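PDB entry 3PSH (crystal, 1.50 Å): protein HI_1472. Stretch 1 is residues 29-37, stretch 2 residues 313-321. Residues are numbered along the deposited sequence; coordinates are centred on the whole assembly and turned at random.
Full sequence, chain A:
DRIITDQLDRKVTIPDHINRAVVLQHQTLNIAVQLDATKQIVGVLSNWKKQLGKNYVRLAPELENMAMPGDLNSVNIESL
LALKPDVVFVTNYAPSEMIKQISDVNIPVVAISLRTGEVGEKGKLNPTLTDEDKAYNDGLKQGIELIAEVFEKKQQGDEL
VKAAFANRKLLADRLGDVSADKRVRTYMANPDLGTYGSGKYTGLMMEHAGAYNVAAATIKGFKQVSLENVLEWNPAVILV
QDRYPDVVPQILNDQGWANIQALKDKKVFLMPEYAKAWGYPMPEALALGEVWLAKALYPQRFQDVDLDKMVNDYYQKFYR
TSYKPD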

# COMPACT_ATOMS: atom_id res chain seq x y z
N LEU A 29 -8.53 4.40 1.56
CA LEU A 29 -9.73 3.61 1.73
C LEU A 29 -9.45 2.43 2.67
O LEU A 29 -10.22 2.19 3.55
N ASN A 30 -8.34 1.70 2.44
CA ASN A 30 -8.05 0.49 3.22
C ASN A 30 -7.79 0.95 4.68
O ASN A 30 -8.22 0.30 5.58
N ILE A 31 -7.06 2.04 4.85
CA ILE A 31 -6.91 2.60 6.24
C ILE A 31 -8.26 2.88 6.89
O ILE A 31 -8.48 2.50 8.06
N ALA A 32 -9.13 3.58 6.17
CA ALA A 32 -10.44 3.95 6.74
C ALA A 32 -11.23 2.73 7.09
O ALA A 32 -11.96 2.74 8.13
N VAL A 33 -11.10 1.65 6.29
CA VAL A 33 -11.82 0.44 6.61
C VAL A 33 -11.27 -0.06 7.96
O VAL A 33 -12.01 -0.57 8.84
N GLN A 34 -9.96 0.04 8.12
CA GLN A 34 -9.35 -0.51 9.35
C GLN A 34 -9.55 0.38 10.57
O GLN A 34 -9.17 0.06 11.70
N LEU A 35 -9.95 1.62 10.32
CA LEU A 35 -10.36 2.56 11.38
C LEU A 35 -11.88 2.42 11.66
O LEU A 35 -12.39 3.14 12.58
N ASP A 36 -12.57 1.49 10.98
CA ASP A 36 -14.06 1.23 11.12
C ASP A 36 -14.75 2.57 10.83
O ASP A 36 -15.70 2.94 11.55
N ALA A 37 -14.35 3.22 9.72
CA ALA A 37 -14.87 4.58 9.34
C ALA A 37 -15.79 4.56 8.13
O ALA A 37 -16.27 5.62 7.68
N ASP A 313 -5.64 -12.36 14.83
CA ASP A 313 -5.83 -11.35 15.86
C ASP A 313 -5.99 -9.92 15.17
O ASP A 313 -6.82 -9.10 15.54
N TYR A 314 -5.14 -9.72 14.15
CA TYR A 314 -5.10 -8.48 13.40
C TYR A 314 -6.41 -8.31 12.59
O TYR A 314 -7.02 -7.18 12.63
N TYR A 315 -6.82 -9.35 11.89
CA TYR A 315 -8.04 -9.29 11.07
C TYR A 315 -9.25 -9.10 11.99
O TYR A 315 -10.08 -8.27 11.67
N GLN A 316 -9.28 -9.74 13.15
CA GLN A 316 -10.51 -9.63 13.96
C GLN A 316 -10.58 -8.19 14.51
O GLN A 316 -11.71 -7.62 14.57
N LYS A 317 -9.40 -7.59 14.81
CA LYS A 317 -9.33 -6.23 15.36
C LYS A 317 -9.65 -5.12 14.35
O LYS A 317 -10.59 -4.30 14.57
N PHE A 318 -9.03 -5.21 13.13
CA PHE A 318 -9.07 -4.08 12.19
C PHE A 318 -10.03 -4.32 11.05
O PHE A 318 -10.52 -3.33 10.45
N TYR A 319 -10.25 -5.60 10.68
CA TYR A 319 -11.24 -5.85 9.62
C TYR A 319 -12.53 -6.43 10.14
O TYR A 319 -13.41 -6.64 9.35
N ARG A 320 -12.61 -6.69 11.44
CA ARG A 320 -13.83 -7.20 12.15
C ARG A 320 -14.33 -8.54 11.52
O ARG A 320 -15.56 -8.91 11.49
N THR A 321 -13.36 -9.29 10.99
CA THR A 321 -13.65 -10.61 10.43
C THR A 321 -12.38 -11.48 10.48
O THR A 321 -11.32 -10.99 10.87

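How do two helices whose axes cross at 90° and come no closer than 9.8 Å make such an intimate contact? They meet through their C-terminal ends, where Gln34 and Phe318 bring their CA atoms within 4.6 Å. There the backbone itself takes part: Gln34 CA lies 3.2 Å from Phe318 O, with the CA-H directed almost straight at the oxygen. The Phe318 side chain (chi1 m) leaves sideways, its ring edge near Gln34 O.

Which side chains hydrogen-bond across the gap? Two tyrosine hydroxyls each donate to an amide oxygen. Tyr314, with chi1 t, reaches Gln34, its OH 2.7 Å from OE1; Tyr319, with chi1 m, gives its OH to Asn30 OD1 at 2.8 Å. All four side chains set out sideways, but their ends come nearer the opposing stretch. Within the first helix, Gln34 NE2 adds a weak bond to Asn30 OD1 at 3.2 Å, linking the two amides that receive the tyrosines.

What does Arg320 do at the end of its helix? It has positive phi, and its CA-to-CB bond points toward the other stretch. With chi1 m, chi2 t and chi3 m, the guanidinium grips one carbonyl with two nitrogens: NH2 and NH1 lie 2.9 and 3.0 Å from Val33 O. Asp36 (chi1 t) sits over the guanidinium face, its OD1 3.3 Å from Arg320 NE. This salt bridge rests on charge alone, since no N-H points at the oxygen.

Where is the apolar packing? It gathers around the Tyr319 ring. The Gln34 side chain (chi1 m, chi2 t) lays CG over one face, 4.0 Å from the Tyr319 ring centroid, in a CH-pi contact. Val33, with chi1 t, brings CG1 to the ring edge, 3.9 Å from Tyr319 CD1.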

# COMPACT_ATOMS: atom_id res chain seq x y z
CB LEU A 29 -10.30 3.18 0.33
CG LEU A 29 -11.63 2.40 0.36
CD1 LEU A 29 -12.68 3.15 1.30
CD2 LEU A 29 -12.10 2.38 -1.09
CB ASN A 30 -6.81 -0.18 2.57
CG ASN A 30 -6.36 -1.41 3.33
OD1 ASN A 30 -7.21 -2.16 3.89
ND2 ASN A 30 -5.05 -1.64 3.32
CB ILE A 31 -5.87 3.77 6.28
CG1 ILE A 31 -4.44 3.28 5.90
CG2 ILE A 31 -6.00 4.57 7.68
CD1 ILE A 31 -3.51 4.36 5.53
CB ALA A 32 -11.29 4.80 5.76
CB VAL A 33 -11.65 -0.63 5.45
CG1 VAL A 33 -12.07 -2.05 5.94
CG2 VAL A 33 -12.42 -0.18 4.21
CB GLN A 34 -7.86 -0.86 9.18
CG GLN A 34 -7.69 -1.95 8.08
CD GLN A 34 -6.19 -2.22 7.85
OE1 GLN A 34 -5.49 -2.69 8.77
NE2 GLN A 34 -5.69 -1.84 6.65
CB LEU A 35 -10.06 3.99 10.91
CG LEU A 35 -8.61 4.38 10.82
CD1 LEU A 35 -8.60 5.82 10.34
CD2 LEU A 35 -7.81 4.21 12.20
CB ASP A 36 -14.50 0.84 12.57
CG ASP A 36 -15.82 0.01 12.61
OD1 ASP A 36 -16.38 -0.34 11.54
OD2 ASP A 36 -16.30 -0.24 13.76
CB ALA A 37 -13.67 5.62 9.07
CB ASP A 313 -4.63 -11.28 16.83
CG ASP A 313 -4.56 -12.50 17.75
OD1 ASP A 313 -5.60 -13.18 17.86
OD2 ASP A 313 -3.41 -12.76 18.25
CB TYR A 314 -3.87 -8.46 12.44
CG TYR A 314 -3.63 -7.08 11.70
CD1 TYR A 314 -2.63 -6.26 12.10
CD2 TYR A 314 -4.52 -6.65 10.74
CE1 TYR A 314 -2.42 -4.96 11.47
CE2 TYR A 314 -4.33 -5.47 10.05
CZ TYR A 314 -3.29 -4.57 10.45
OH TYR A 314 -3.11 -3.31 9.85
CB TYR A 315 -8.21 -10.47 10.13
CG TYR A 315 -7.59 -10.25 8.79
CD1 TYR A 315 -6.21 -10.04 8.62
CD2 TYR A 315 -8.38 -10.24 7.62
CE1 TYR A 315 -5.68 -9.84 7.28
CE2 TYR A 315 -7.86 -10.11 6.31
CZ TYR A 315 -6.45 -9.87 6.15
OH TYR A 315 -6.02 -9.67 4.85
CB GLN A 316 -10.45 -10.66 15.11
CG GLN A 316 -10.52 -12.12 14.58
CD GLN A 316 -11.91 -12.54 14.14
OE1 GLN A 316 -12.88 -11.83 14.31
NE2 GLN A 316 -11.99 -13.71 13.45
CB LYS A 317 -8.01 -5.95 16.09
CG LYS A 317 -7.82 -4.50 16.42
CD LYS A 317 -8.48 -4.12 17.75
CE LYS A 317 -8.32 -2.61 18.00
NZ LYS A 317 -9.35 -2.31 19.16
CB PHE A 318 -7.61 -3.80 11.70
CG PHE A 318 -6.75 -3.27 12.86
CD1 PHE A 318 -7.09 -2.09 13.49
CD2 PHE A 318 -5.67 -4.01 13.37
CE1 PHE A 318 -6.39 -1.62 14.59
CE2 PHE A 318 -4.93 -3.54 14.47
CZ PHE A 318 -5.25 -2.32 15.08
CB TYR A 319 -10.68 -6.77 8.52
CG TYR A 319 -9.56 -6.16 7.68
CD1 TYR A 319 -9.83 -5.07 6.81
CD2 TYR A 319 -8.24 -6.69 7.74
CE1 TYR A 319 -8.83 -4.52 5.97
CE2 TYR A 319 -7.23 -6.17 6.84
CZ TYR A 319 -7.52 -5.06 6.04
OH TYR A 319 -6.58 -4.60 5.18
CB ARG A 320 -14.93 -6.08 12.13
CG ARG A 320 -14.48 -4.77 12.65
CD ARG A 320 -15.49 -3.64 12.23
NE ARG A 320 -15.25 -3.36 10.80
CZ ARG A 320 -14.23 -2.62 10.28
NH1 ARG A 320 -13.24 -2.16 11.02
NH2 ARG A 320 -14.17 -2.47 8.97
CB THR A 321 -14.22 -10.55 8.99
OG1 THR A 321 -14.75 -11.86 8.70
CG2 THR A 321 -13.21 -10.14 7.94